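Local coordinates for protein CG8862 (Drosophila melanogaster, PDB 3ISM) that probably cleaves DNA and RNA as a magnesium-dependent, non-specific mitochondrial endonuclease, at residues Gly20-Tyr25 and Trp52-Leu57; Tyr151-Val156 and Val195-Asp200; His189-Ile194 and Leu237-Gln242; Lys202-Ser207 and Gln247-Asn252. All coordinates share one frame; numbering follows the deposited sequence. Where two conformers were deposited one is given.

Interaction 1. Residues Gly20-Tyr25 and Trp52-Leu57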
loop_
_atom_site.group_PDB
_atom_site.type_symbol
_atom_site.label_atom_id
_atom_site.label_comp_id
_atom_site.label_asym_id
_atom_site.label_seq_id
_atom_site.Cartn_x
_atom_site.Cartn_y
_atom_site.Cartn_z
ATOM N N GLY B 20 25.666 4.919 9.383
ATOM C CA GLY B 20 26.362 5.279 8.155
ATOM C C GLY B 20 27.132 4.130 7.525
ATOM O O GLY B 20 27.281 4.079 6.306
ATOM N N GLN B 21 27.634 3.213 8.350
ATOM C CA GLN B 21 28.218 1.966 7.848
ATOM C C GLN B 21 27.160 1.063 7.197
ATOM O O GLN B 21 27.326 0.619 6.052
ATOM C CB GLN B 21 28.937 1.215 8.964
ATOM C CG GLN B 21 30.334 1.743 9.284
ATOM C CD GLN B 21 30.853 1.217 10.609
ATOM O OE1 GLN B 21 30.244 0.333 11.219
ATOM N NE2 GLN B 21 31.977 1.763 11.069
ATOM N N ILE B 22 26.072 0.804 7.922
ATOM C CA ILE B 22 24.990 -0.042 7.417
ATOM C C ILE B 22 24.398 0.552 6.133
ATOM O O ILE B 22 24.237 -0.169 5.141
ATOM C CB ILE B 22 23.882 -0.286 8.489
ATOM C CG1 ILE B 22 24.424 -1.155 9.624
ATOM C CG2 ILE B 22 22.653 -0.949 7.878
ATOM C CD1 ILE B 22 23.634 -1.032 10.922
ATOM N N MET B 23 24.140 1.864 6.142
ATOM C CA MET B 23 23.495 2.553 5.017
ATOM C C MET B 23 24.486 3.174 4.038
ATOM O O MET B 23 24.193 4.194 3.413
ATOM C CB MET B 23 22.532 3.637 5.519
ATOM C CG MET B 23 21.504 3.161 6.548
ATOM S SD MET B 23 20.536 1.710 6.041
ATOM C CE MET B 23 19.645 2.342 4.623
ATOM N N LYS B 24 25.650 2.551 3.914
ATOM C CA LYS B 24 26.707 2.945 2.979
ATOM C C LYS B 24 26.230 3.241 1.545
ATOM O O LYS B 24 26.668 4.209 0.916
ATOM C CB LYS B 24 27.748 1.827 2.933
ATOM C CG LYS B 24 28.893 2.056 1.966
ATOM C CD LYS B 24 29.949 0.989 2.151
ATOM C CE LYS B 24 31.018 1.077 1.110
ATOM N NZ LYS B 24 32.130 0.146 1.454
ATOM N N TYR B 25 25.347 2.390 1.036
ATOM C CA TYR B 25 24.928 2.471 -0.359
ATOM C C TYR B 25 23.602 3.203 -0.578
ATOM O O TYR B 25 23.048 3.176 -1.673
ATOM C CB TYR B 25 24.908 1.072 -0.978
ATOM C CG TYR B 25 26.302 0.485 -1.117
ATOM C CD1 TYR B 25 26.677 -0.660 -0.412
ATOM C CD2 TYR B 25 27.257 1.097 -1.928
ATOM C CE1 TYR B 25 27.962 -1.188 -0.523
ATOM C CE2 TYR B 25 28.549 0.562 -2.064
ATOM C CZ TYR B 25 28.888 -0.582 -1.354
ATOM O OH TYR B 25 30.149 -1.109 -1.472
ATOM N N TRP B 52 10.971 -2.003 4.950
ATOM C CA TRP B 52 12.253 -2.665 4.690
ATOM C C TRP B 52 13.108 -2.670 5.953
ATOM O O TRP B 52 12.877 -1.877 6.890
ATOM C CB TRP B 52 13.037 -1.997 3.530
ATOM C CG TRP B 52 13.259 -0.497 3.647
ATOM C CD1 TRP B 52 12.506 0.483 3.076
ATOM C CD2 TRP B 52 14.324 0.179 4.342
ATOM N NE1 TRP B 52 13.007 1.728 3.391
ATOM C CE2 TRP B 52 14.126 1.569 4.165
ATOM C CE3 TRP B 52 15.406 -0.249 5.108
ATOM C CZ2 TRP B 52 14.973 2.528 4.731
ATOM C CZ3 TRP B 52 16.258 0.717 5.675
ATOM C CH2 TRP B 52 16.022 2.080 5.490
ATOM N N VAL B 53 14.071 -3.592 6.000
ATOM C CA VAL B 53 15.156 -3.475 6.959
ATOM C C VAL B 53 16.482 -3.537 6.179
ATOM O O VAL B 53 16.519 -4.041 5.043
ATOM C CB VAL B 53 15.129 -4.582 8.042
ATOM C CG1 VAL B 53 13.858 -4.535 8.855
ATOM C CG2 VAL B 53 15.318 -5.963 7.409
ATOM N N PHE B 54 17.551 -3.028 6.792
ATOM C CA PHE B 54 18.849 -3.024 6.161
ATOM C C PHE B 54 19.912 -3.551 7.129
ATOM O O PHE B 54 19.906 -3.234 8.323
ATOM C CB PHE B 54 19.228 -1.624 5.645
ATOM C CG PHE B 54 19.864 -1.651 4.288
ATOM C CD1 PHE B 54 19.120 -1.330 3.156
ATOM C CD2 PHE B 54 21.183 -2.075 4.135
ATOM C CE1 PHE B 54 19.701 -1.400 1.883
ATOM C CE2 PHE B 54 21.763 -2.155 2.870
ATOM C CZ PHE B 54 21.017 -1.825 1.739
ATOM N N GLU B 55 20.814 -4.368 6.605
ATOM C CA GLU B 55 21.829 -5.034 7.430
ATOM C C GLU B 55 23.162 -4.997 6.710
ATOM O O GLU B 55 23.215 -5.043 5.485
ATOM C CB GLU B 55 21.445 -6.488 7.707
ATOM C CG GLU B 55 20.137 -6.701 8.520
ATOM C CD GLU B 55 19.673 -8.171 8.498
ATOM O OE1 GLU B 55 19.398 -8.697 7.397
ATOM O OE2 GLU B 55 19.580 -8.801 9.574
ATOM N N HIS B 56 24.236 -4.896 7.487
ATOM C CA HIS B 56 25.573 -5.033 6.965
ATOM C C HIS B 56 26.232 -6.152 7.761
ATOM O O HIS B 56 26.509 -5.992 8.945
ATOM C CB HIS B 56 26.357 -3.713 7.078
ATOM C CG HIS B 56 27.849 -3.891 7.065
ATOM N ND1 HIS B 56 28.670 -3.330 8.016
ATOM C CD2 HIS B 56 28.660 -4.591 6.233
ATOM C CE1 HIS B 56 29.927 -3.671 7.770
ATOM N NE2 HIS B 56 29.947 -4.441 6.696
ATOM N N LEU B 57 26.464 -7.281 7.096
ATOM C CA LEU B 57 26.974 -8.483 7.741
ATOM C C LEU B 57 28.452 -8.700 7.434
ATOM O O LEU B 57 28.921 -8.454 6.306
ATOM C CB LEU B 57 26.187 -9.727 7.300
ATOM C CG LEU B 57 24.662 -9.646 7.131
ATOM C CD1 LEU B 57 24.124 -11.029 6.721
ATOM C CD2 LEU B 57 23.942 -9.132 8.388
#
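The C-terminal end of helix 16-22 packs on strand 49-57, part of the mixed sheet of this His-Me finger endonuclease, through apolar side chains and a Met-aromatic contact. Ile22 carries the largest share. Its CG2 branch, anti to the backbone N (CG1 at chi1 -68°), lies 3.6 Å from Phe54 O, while its CA passes 3.9 Å from His56 CB. Ile22 and Met23 also touch Val40 of the adjoining strand 40-44. At Met23 the chain leaves helical geometry, and the side chain bends at both chi2 and chi3. This curl sets SD obliquely to the Phe54 ring, 4.6 Å from its centroid, and carries CE onward, tip to tip with Trp52, to 3.7 Å from CH2. Phe54 thus fills the angle between Ile22 and Met23. An alanine here would remove the ring and would probably cost Met23 its aromatic partner on this side, and Phe240 the ring it meets edge-to-face. The ring also approaches the backbone of Ile22, with Phe54 CD2 3.7 Å from Ile22 O.

Interaction 2. Residues Tyr151-Val156 and Val195-Asp200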
loop_
_atom_site.group_PDB
_atom_site.type_symbol
_atom_site.label_atom_id
_atom_site.label_comp_id
_atom_site.label_asym_id
_atom_site.label_seq_id
_atom_site.Cartn_x
_atom_site.Cartn_y
_atom_site.Cartn_z
ATOM N N TYR B 151 32.484 -12.991 0.509
ATOM C CA TYR B 151 32.624 -11.541 0.547
ATOM C C TYR B 151 32.821 -11.061 1.978
ATOM O O TYR B 151 32.017 -11.368 2.859
ATOM C CB TYR B 151 31.386 -10.858 -0.027
ATOM C CG TYR B 151 30.936 -11.377 -1.373
ATOM C CD1 TYR B 151 31.708 -11.196 -2.525
ATOM C CD2 TYR B 151 29.716 -12.027 -1.503
ATOM C CE1 TYR B 151 31.264 -11.669 -3.759
ATOM C CE2 TYR B 151 29.266 -12.482 -2.718
ATOM C CZ TYR B 151 30.027 -12.309 -3.842
ATOM O OH TYR B 151 29.535 -12.805 -5.041
ATOM N N SER B 152 33.860 -10.270 2.190
ATOM C CA SER B 152 34.200 -9.750 3.511
ATOM C C SER B 152 33.061 -8.945 4.135
ATOM O O SER B 152 32.903 -8.910 5.362
ATOM C CB SER B 152 35.444 -8.874 3.416
ATOM O OG SER B 152 36.610 -9.656 3.265
ATOM N N ASN B 153 32.285 -8.285 3.282
ATOM C CA ASN B 153 31.182 -7.460 3.719
ATOM C C ASN B 153 29.978 -7.751 2.845
ATOM O O ASN B 153 30.077 -7.742 1.613
ATOM C CB ASN B 153 31.560 -5.975 3.649
ATOM C CG ASN B 153 32.700 -5.614 4.603
ATOM O OD1 ASN B 153 32.463 -5.335 5.776
ATOM N ND2 ASN B 153 33.944 -5.633 4.098
ATOM N N VAL B 154 28.855 -8.050 3.484
ATOM C CA VAL B 154 27.617 -8.370 2.773
ATOM C C VAL B 154 26.522 -7.404 3.213
ATOM O O VAL B 154 26.200 -7.340 4.400
ATOM C CB VAL B 154 27.178 -9.835 3.047
ATOM C CG1 VAL B 154 25.789 -10.107 2.486
ATOM C CG2 VAL B 154 28.205 -10.822 2.476
ATOM N N TYR B 155 25.971 -6.641 2.273
ATOM C CA TYR B 155 24.907 -5.692 2.600
ATOM C C TYR B 155 23.593 -6.234 2.076
ATOM O O TYR B 155 23.522 -6.721 0.944
ATOM C CB TYR B 155 25.188 -4.302 2.013
ATOM C CG TYR B 155 26.438 -3.639 2.544
ATOM C CD1 TYR B 155 26.367 -2.652 3.522
ATOM C CD2 TYR B 155 27.691 -3.998 2.062
ATOM C CE1 TYR B 155 27.520 -2.037 4.012
ATOM C CE2 TYR B 155 28.844 -3.395 2.545
ATOM C CZ TYR B 155 28.751 -2.421 3.514
ATOM O OH TYR B 155 29.906 -1.834 3.972
ATOM N N VAL B 156 22.559 -6.175 2.899
ATOM C CA VAL B 156 21.291 -6.799 2.537
ATOM C C VAL B 156 20.066 -5.998 2.988
ATOM O O VAL B 156 19.981 -5.541 4.133
ATOM C CB VAL B 156 21.224 -8.316 2.986
ATOM C CG1 VAL B 156 21.593 -8.466 4.461
ATOM C CG2 VAL B 156 19.853 -8.935 2.682
ATOM N N VAL B 195 24.296 -7.059 -1.785
ATOM C CA VAL B 195 25.539 -6.715 -2.462
ATOM C C VAL B 195 26.715 -7.197 -1.630
ATOM O O VAL B 195 26.830 -6.848 -0.457
ATOM C CB VAL B 195 25.651 -5.176 -2.732
ATOM C CG1 VAL B 195 27.096 -4.746 -3.043
ATOM C CG2 VAL B 195 24.719 -4.756 -3.854
ATOM N N GLY B 196 27.574 -8.013 -2.238
ATOM C CA GLY B 196 28.818 -8.442 -1.608
ATOM C C GLY B 196 29.999 -7.696 -2.190
ATOM O O GLY B 196 30.049 -7.439 -3.395
ATOM N N GLU B 197 30.942 -7.337 -1.324
ATOM C CA GLU B 197 32.193 -6.701 -1.726
ATOM C C GLU B 197 33.302 -7.735 -1.670
ATOM O O GLU B 197 33.584 -8.266 -0.599
ATOM C CB GLU B 197 32.551 -5.563 -0.768
ATOM C CG GLU B 197 31.515 -4.456 -0.654
ATOM C CD GLU B 197 31.900 -3.407 0.377
ATOM O OE1 GLU B 197 32.910 -3.599 1.087
ATOM O OE2 GLU B 197 31.188 -2.393 0.491
ATOM N N SER B 198 33.926 -8.027 -2.809
ATOM C CA SER B 198 35.027 -8.993 -2.853
ATOM C C SER B 198 36.316 -8.358 -2.348
ATOM O O SER B 198 36.320 -7.182 -1.967
ATOM C CB SER B 198 35.216 -9.541 -4.267
ATOM O OG SER B 198 34.095 -10.314 -4.656
ATOM N N ALA B 199 37.397 -9.141 -2.349
ATOM C CA ALA B 199 38.713 -8.705 -1.885
ATOM C C ALA B 199 39.231 -7.549 -2.731
ATOM O O ALA B 199 39.597 -6.496 -2.195
ATOM C CB ALA B 199 39.689 -9.863 -1.906
ATOM N N ASP B 200 39.240 -7.743 -4.051
ATOM C CA ASP B 200 39.435 -6.635 -4.988
ATOM C C ASP B 200 38.222 -5.736 -4.862
ATOM O O ASP B 200 37.316 -6.028 -4.081
ATOM C CB ASP B 200 39.603 -7.140 -6.425
ATOM C CG ASP B 200 38.696 -8.320 -6.747
ATOM O OD1 ASP B 200 37.503 -8.286 -6.376
ATOM O OD2 ASP B 200 39.184 -9.284 -7.379
#
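Glu197 OE2 is gripped twice, by a salt bridge from Lys24 NZ and a hydrogen bond with Tyr25 OH, a pairing that would be expected to favour the ionised carboxylate. The side chain, extended beyond CG, crosses Tyr155 obliquely, and OE2 comes 3.3 Å from Tyr155 CE2 with the carboxylate and ring planes 39° apart. Beneath these groups the two strands run antiparallel. Tyr155 and Val195 form a hydrogen-bonded pair: Tyr155 N meets Val195 O at 2.9 Å in an almost straight bond, and Val195 N returns to Tyr155 O at 2.9 Å. Farther along, Glu197 N reaches Asn153 O at 3.1 Å. Val154 and Gly196 make the non-hydrogen-bonded pair between them. On the Val154 side, Tyr151 lays its ring over Gly196, whose CA is 3.9 Å from the centroid in a CH-pi contact; a beta carbon at Gly196 would run into that ring. Ser198 OG lies near the ring plane at its edge, 3.3 Å from Tyr151 CE1. Strand 153-161 is bonded through its backbone to strand 49-57 on one flank, where the Tyr155 ring also stacks on His56 and Asn153 OD1 bonds to His56 NE2. On the other flank of the pair, strand 189-197 continues the sheet into strand 203-211, where His204 meets the Tyr151 ring.

Interaction 3. Residues His189-Ile194 and Leu237-Gln242; sequences HFYKVI and LLFFDQ
Strand 189-194 and the irregular segment 237-242 run in nearly the same direction, their touching parts 17° apart, yet the closest CA atoms, those of Val193 and Phe239, remain 7.4 Å from each other, so the contact is made mostly through side chains. Phe240 adopts left-handed backbone angles (phi 51°), and the consecutive Phe239 and Phe240 both face the strand. Val193 receives them on separate branches: CG2 sits over one face of the Phe239 ring, 4.2 Å from its centroid in a CH-pi contact, and CG1 is 3.8 Å from Phe240 CE2. Segment 237-242 lies on the return limb of a beta-alpha-beta unit, between helix 228-235 and strand 250-251, and packs here on the neighbouring strand 189-197; Val231 of that helix touches Tyr191, Val193 and Phe239. With CG held between the backbone N and the carbonyl carbon, the Tyr191 ring meets Phe239 tip to tip and obliquely, CZ to CZ at 3.6 Å, and its OH lies 3.4 Å from Leu237 CD1. The Phe240 ring, edge-to-face with Phe54, turns its own edge to Val193 O, 3.5 Å from CE2.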
loop_
_atom_site.group_PDB
_atom_site.type_symbol
_atom_site.label_atom_id
_atom_site.label_comp_id
_atom_site.label_asym_id
_atom_site.label_seq_id
_atom_site.Cartn_x
_atom_site.Cartn_y
_atom_site.Cartn_z
ATOM N N HIS B 189 4.566 -11.770 -0.788
ATOM C CA HIS B 189 5.942 -12.183 -1.130
ATOM C C HIS B 189 6.914 -11.399 -0.249
ATOM O O HIS B 189 6.543 -10.392 0.342
ATOM C CB HIS B 189 6.289 -11.853 -2.596
ATOM C CG HIS B 189 5.472 -12.580 -3.626
ATOM N ND1 HIS B 189 4.162 -12.248 -3.911
ATOM C CD2 HIS B 189 5.804 -13.563 -4.499
ATOM C CE1 HIS B 189 3.708 -13.029 -4.877
ATOM N NE2 HIS B 189 4.685 -13.838 -5.251
ATOM N N PHE B 190 8.164 -11.858 -0.189
ATOM C CA PHE B 190 9.246 -11.109 0.438
ATOM C C PHE B 190 10.466 -11.101 -0.482
ATOM O O PHE B 190 10.618 -11.981 -1.296
ATOM C CB PHE B 190 9.617 -11.730 1.791
ATOM C CG PHE B 190 8.519 -11.668 2.814
ATOM C CD1 PHE B 190 8.389 -10.559 3.643
ATOM C CD2 PHE B 190 7.625 -12.730 2.963
ATOM C CE1 PHE B 190 7.363 -10.492 4.588
ATOM C CE2 PHE B 190 6.603 -12.681 3.914
ATOM C CZ PHE B 190 6.468 -11.555 4.725
ATOM N N TYR B 191 11.338 -10.111 -0.354
ATOM C CA TYR B 191 12.558 -10.065 -1.168
ATOM C C TYR B 191 13.778 -9.933 -0.277
ATOM O O TYR B 191 13.669 -9.491 0.863
ATOM C CB TYR B 191 12.556 -8.868 -2.145
ATOM C CG TYR B 191 12.447 -7.532 -1.447
ATOM C CD1 TYR B 191 13.554 -6.933 -0.835
ATOM C CD2 TYR B 191 11.228 -6.876 -1.383
ATOM C CE1 TYR B 191 13.434 -5.732 -0.161
ATOM C CE2 TYR B 191 11.095 -5.670 -0.734
ATOM C CZ TYR B 191 12.193 -5.111 -0.123
ATOM O OH TYR B 191 12.032 -3.925 0.519
ATOM N N LYS B 192 14.933 -10.287 -0.830
ATOM C CA LYS B 192 16.226 -9.870 -0.300
ATOM C C LYS B 192 17.039 -9.371 -1.473
ATOM O O LYS B 192 17.161 -10.055 -2.486
ATOM C CB LYS B 192 16.965 -11.018 0.389
ATOM C CG LYS B 192 16.430 -11.345 1.785
ATOM C CD LYS B 192 17.336 -12.360 2.473
ATOM C CE LYS B 192 16.784 -12.808 3.836
ATOM N NZ LYS B 192 16.838 -11.714 4.844
ATOM N N VAL B 193 17.585 -8.172 -1.338
ATOM C CA VAL B 193 18.469 -7.623 -2.349
ATOM C C VAL B 193 19.812 -7.396 -1.670
ATOM O O VAL B 193 19.883 -6.727 -0.649
ATOM C CB VAL B 193 17.892 -6.324 -3.007
ATOM C CG1 VAL B 193 18.876 -5.772 -4.054
ATOM C CG2 VAL B 193 16.541 -6.612 -3.669
ATOM N N ILE B 194 20.865 -7.972 -2.255
ATOM C CA ILE B 194 22.140 -8.216 -1.577
ATOM C C ILE B 194 23.337 -7.731 -2.414
ATOM O O ILE B 194 23.394 -7.977 -3.617
ATOM C CB ILE B 194 22.317 -9.751 -1.351
ATOM C CG1 ILE B 194 21.090 -10.368 -0.653
ATOM C CG2 ILE B 194 23.604 -10.064 -0.611
ATOM C CD1 ILE B 194 20.745 -11.770 -1.158
ATOM N N LEU B 237 10.672 1.125 -4.209
ATOM C CA LEU B 237 11.922 1.474 -3.513
ATOM C C LEU B 237 13.073 1.361 -4.480
ATOM O O LEU B 237 12.991 0.597 -5.426
ATOM C CB LEU B 237 12.195 0.501 -2.354
ATOM C CG LEU B 237 11.193 0.470 -1.190
ATOM C CD1 LEU B 237 11.463 -0.692 -0.220
ATOM C CD2 LEU B 237 11.185 1.814 -0.457
ATOM N N LEU B 238 14.157 2.090 -4.229
ATOM C CA LEU B 238 15.394 1.893 -4.989
ATOM C C LEU B 238 16.502 1.390 -4.070
ATOM O O LEU B 238 16.830 2.025 -3.059
ATOM C CB LEU B 238 15.822 3.176 -5.716
ATOM C CG LEU B 238 14.865 3.755 -6.773
ATOM C CD1 LEU B 238 15.248 5.209 -7.059
ATOM C CD2 LEU B 238 14.836 2.938 -8.076
ATOM N N PHE B 239 17.086 0.253 -4.434
ATOM C CA PHE B 239 18.119 -0.390 -3.609
ATOM C C PHE B 239 19.504 -0.050 -4.116
ATOM O O PHE B 239 19.733 0.047 -5.338
ATOM C CB PHE B 239 17.916 -1.919 -3.554
ATOM C CG PHE B 239 16.513 -2.326 -3.209
ATOM C CD1 PHE B 239 16.025 -2.183 -1.910
ATOM C CD2 PHE B 239 15.671 -2.836 -4.185
ATOM C CE1 PHE B 239 14.711 -2.546 -1.592
ATOM C CE2 PHE B 239 14.357 -3.193 -3.886
ATOM C CZ PHE B 239 13.881 -3.062 -2.573
ATOM N N PHE B 240 20.423 0.165 -3.170
ATOM C CA PHE B 240 21.814 0.435 -3.497
ATOM C C PHE B 240 21.924 1.560 -4.536
ATOM O O PHE B 240 22.688 1.470 -5.510
ATOM C CB PHE B 240 22.505 -0.871 -3.941
ATOM C CG PHE B 240 22.470 -1.957 -2.879
ATOM C CD1 PHE B 240 23.437 -2.000 -1.873
ATOM C CD2 PHE B 240 21.453 -2.905 -2.860
ATOM C CE1 PHE B 240 23.396 -2.972 -0.889
ATOM C CE2 PHE B 240 21.409 -3.881 -1.876
ATOM C CZ PHE B 240 22.378 -3.917 -0.888
ATOM N N ASP B 241 21.153 2.626 -4.301
ATOM C CA ASP B 241 21.103 3.796 -5.187
ATOM C C ASP B 241 22.450 4.492 -5.408
ATOM O O ASP B 241 22.626 5.163 -6.422
ATOM C CB ASP B 241 20.001 4.802 -4.748
ATOM C CG ASP B 241 20.294 5.494 -3.400
ATOM O OD1 ASP B 241 21.454 5.884 -3.146
ATOM O OD2 ASP B 241 19.343 5.668 -2.588
ATOM N N GLN B 242 23.397 4.317 -4.480
ATOM C CA GLN B 242 24.758 4.855 -4.649
ATOM C C GLN B 242 25.616 4.055 -5.639
ATOM O O GLN B 242 26.646 4.535 -6.091
ATOM C CB GLN B 242 25.494 4.976 -3.300
ATOM C CG GLN B 242 24.832 5.918 -2.280
ATOM C CD GLN B 242 24.740 7.346 -2.779
ATOM O OE1 GLN B 242 25.755 8.034 -2.911
ATOM N NE2 GLN B 242 23.524 7.796 -3.067
#

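Interaction 4. Residues Lys202-Ser207 and Gln247-Asn252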
loop_
_atom_site.group_PDB
_atom_site.type_symbol
_atom_site.label_atom_id
_atom_site.label_comp_id
_atom_site.label_asym_id
_atom_site.label_seq_id
_atom_site.Cartn_x
_atom_site.Cartn_y
_atom_site.Cartn_z
ATOM N N LYS B 202 35.580 -5.269 -6.430
ATOM C CA LYS B 202 34.418 -5.687 -7.200
ATOM C C LYS B 202 33.156 -5.809 -6.348
ATOM O O LYS B 202 33.191 -6.198 -5.178
ATOM C CB LYS B 202 34.701 -6.997 -7.945
ATOM C CG LYS B 202 35.828 -6.907 -8.980
ATOM C CD LYS B 202 36.207 -8.290 -9.496
ATOM C CE LYS B 202 37.481 -8.246 -10.331
ATOM N NZ LYS B 202 37.293 -7.462 -11.582
ATOM N N LEU B 203 32.034 -5.466 -6.958
ATOM C CA LEU B 203 30.758 -5.540 -6.287
ATOM C C LEU B 203 29.876 -6.574 -6.992
ATOM O O LEU B 203 29.813 -6.614 -8.218
ATOM C CB LEU B 203 30.108 -4.159 -6.254
ATOM C CG LEU B 203 30.930 -3.031 -5.599
ATOM C CD1 LEU B 203 30.202 -1.695 -5.677
ATOM C CD2 LEU B 203 31.281 -3.350 -4.154
ATOM N N HIS B 204 29.215 -7.421 -6.205
ATOM C CA HIS B 204 28.366 -8.478 -6.745
ATOM C C HIS B 204 26.993 -8.400 -6.118
ATOM O O HIS B 204 26.872 -8.411 -4.896
ATOM C CB HIS B 204 28.958 -9.857 -6.457
ATOM C CG HIS B 204 30.374 -10.010 -6.910
ATOM N ND1 HIS B 204 30.716 -10.673 -8.067
ATOM C CD2 HIS B 204 31.532 -9.560 -6.374
ATOM C CE1 HIS B 204 32.030 -10.644 -8.214
ATOM N NE2 HIS B 204 32.548 -9.981 -7.196
ATOM N N MET B 205 25.966 -8.352 -6.950
ATOM C CA MET B 205 24.584 -8.274 -6.451
ATOM C C MET B 205 23.792 -9.566 -6.642
ATOM O O MET B 205 23.920 -10.234 -7.664
ATOM C CB MET B 205 23.848 -7.114 -7.111
ATOM C CG MET B 205 22.412 -6.961 -6.664
ATOM S SD MET B 205 21.645 -5.525 -7.384
ATOM C CE MET B 205 22.326 -4.212 -6.379
ATOM N N GLU B 206 22.983 -9.908 -5.647
ATOM C CA GLU B 206 21.997 -10.983 -5.759
ATOM C C GLU B 206 20.646 -10.434 -5.327
ATOM O O GLU B 206 20.569 -9.585 -4.449
ATOM C CB GLU B 206 22.367 -12.183 -4.856
ATOM C CG GLU B 206 23.681 -12.858 -5.194
ATOM C CD GLU B 206 23.938 -14.136 -4.398
ATOM O OE1 GLU B 206 23.089 -14.548 -3.572
ATOM O OE2 GLU B 206 25.009 -14.728 -4.595
ATOM N N SER B 207 19.572 -10.907 -5.951
ATOM C CA SER B 207 18.236 -10.535 -5.490
ATOM C C SER B 207 17.237 -11.657 -5.703
ATOM O O SER B 207 17.229 -12.306 -6.755
ATOM C CB SER B 207 17.747 -9.234 -6.144
ATOM O OG SER B 207 17.833 -9.302 -7.545
ATOM N N GLN B 247 28.377 -0.644 -12.945
ATOM C CA GLN B 247 29.649 -0.891 -12.255
ATOM C C GLN B 247 29.631 -2.126 -11.345
ATOM O O GLN B 247 30.600 -2.391 -10.637
ATOM C CB GLN B 247 30.108 0.350 -11.484
ATOM C CG GLN B 247 31.028 1.247 -12.291
ATOM C CD GLN B 247 31.225 2.611 -11.653
ATOM O OE1 GLN B 247 30.297 3.178 -11.064
ATOM N NE2 GLN B 247 32.439 3.148 -11.771
ATOM N N LEU B 248 28.529 -2.871 -11.364
ATOM C CA LEU B 248 28.494 -4.166 -10.708
ATOM C C LEU B 248 29.325 -5.132 -11.551
ATOM O O LEU B 248 29.517 -4.912 -12.751
ATOM C CB LEU B 248 27.060 -4.675 -10.565
ATOM C CG LEU B 248 26.204 -3.984 -9.505
ATOM C CD1 LEU B 248 24.746 -4.422 -9.580
ATOM C CD2 LEU B 248 26.780 -4.206 -8.103
ATOM N N THR B 249 29.839 -6.182 -10.930
ATOM C CA THR B 249 30.600 -7.174 -11.678
ATOM C C THR B 249 29.670 -8.304 -12.101
ATOM O O THR B 249 29.692 -8.733 -13.257
ATOM C CB THR B 249 31.815 -7.680 -10.880
ATOM O OG1 THR B 249 32.724 -6.592 -10.680
ATOM C CG2 THR B 249 32.536 -8.797 -11.623
ATOM N N THR B 250 28.843 -8.768 -11.166
ATOM C CA THR B 250 27.826 -9.766 -11.474
ATOM C C THR B 250 26.507 -9.420 -10.818
ATOM O O THR B 250 26.465 -8.746 -9.783
ATOM C CB THR B 250 28.206 -11.199 -11.012
ATOM O OG1 THR B 250 28.338 -11.215 -9.590
ATOM C CG2 THR B 250 29.514 -11.688 -11.663
ATOM N N ILE B 251 25.431 -9.896 -11.437
ATOM C CA ILE B 251 24.092 -9.806 -10.883
ATOM C C ILE B 251 23.505 -11.195 -10.990
ATOM O O ILE B 251 23.421 -11.754 -12.090
ATOM C CB ILE B 251 23.215 -8.834 -11.687
ATOM C CG1 ILE B 251 23.852 -7.436 -11.719
ATOM C CG2 ILE B 251 21.801 -8.836 -11.139
ATOM C CD1 ILE B 251 23.063 -6.398 -12.523
ATOM N N ASN B 252 23.115 -11.753 -9.848
ATOM C CA ASN B 252 22.653 -13.132 -9.762
ATOM C C ASN B 252 23.567 -14.103 -10.511
ATOM O O ASN B 252 23.102 -14.924 -11.295
ATOM C CB ASN B 252 21.192 -13.255 -10.214
ATOM C CG ASN B 252 20.223 -12.636 -9.209
ATOM O OD1 ASN B 252 20.389 -12.797 -8.003
ATOM N ND2 ASN B 252 19.212 -11.927 -9.707
HETATM O O HOH W 1 26.108 -11.913 -8.144
#
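Two first torsions bring the polar groups of His204 and Thr250 together: Thr250 places OG1 between the backbone N and the carbonyl carbon (chi1 63°), while His204 holds CG anti to its carbonyl carbon (chi1 -53°). His204 ND1 and Thr250 OG1 then share a hydrogen bond of 2.9 Å at the edge of the imidazole. The strands are the parallel pair of a beta-alpha-beta unit, linked through helix 228-235. Their backbones are joined by Thr249 N to Leu203 O (2.7 Å), Met205 N to Thr250 O (2.9 Å) and Asn252 N to Met205 O (2.8 Å). On the Met205 side, Leu248 CD1 packs 3.8 Å from Met205 CB. Asn252 takes a left-handed backbone conformation, and its side chain carries the pairing one step further: OD1 accepts Ser207 N at 2.9 Å on a lone pair. An alanine here would remove that acceptor and the weak bond from Asn252 ND2 to Val226 O, and would probably loosen this end of the strand pair. Besides Asn252 N, Met205 O takes a hydrogen from a water at 2.8 Å, and the same water is hydrogen-bonded to Thr250 OG1 at 2.7 Å.

In the fold
All four contacts involve one mixed sheet. Interactions 1 and 3 are buried and almost wholly apolar, set where a helix end and a loop cover the strands; Phe54 and Phe240 join them directly. Interactions 2 and 4 lie farther from the chain's centre, only partly buried, and rest on backbone hydrogen bonds between neighbouring strands, with polar side chains added near the strand ends. Strand 189-197 serves both interactions 2 and 3, pairing at its C-terminal end and packing farther back. Strand 203-211, beside it, continues into interaction 4, parallel there where interaction 2 is antiparallel. Tyr25 and Lys24 connect interaction 1 to the carboxylate of interaction 2.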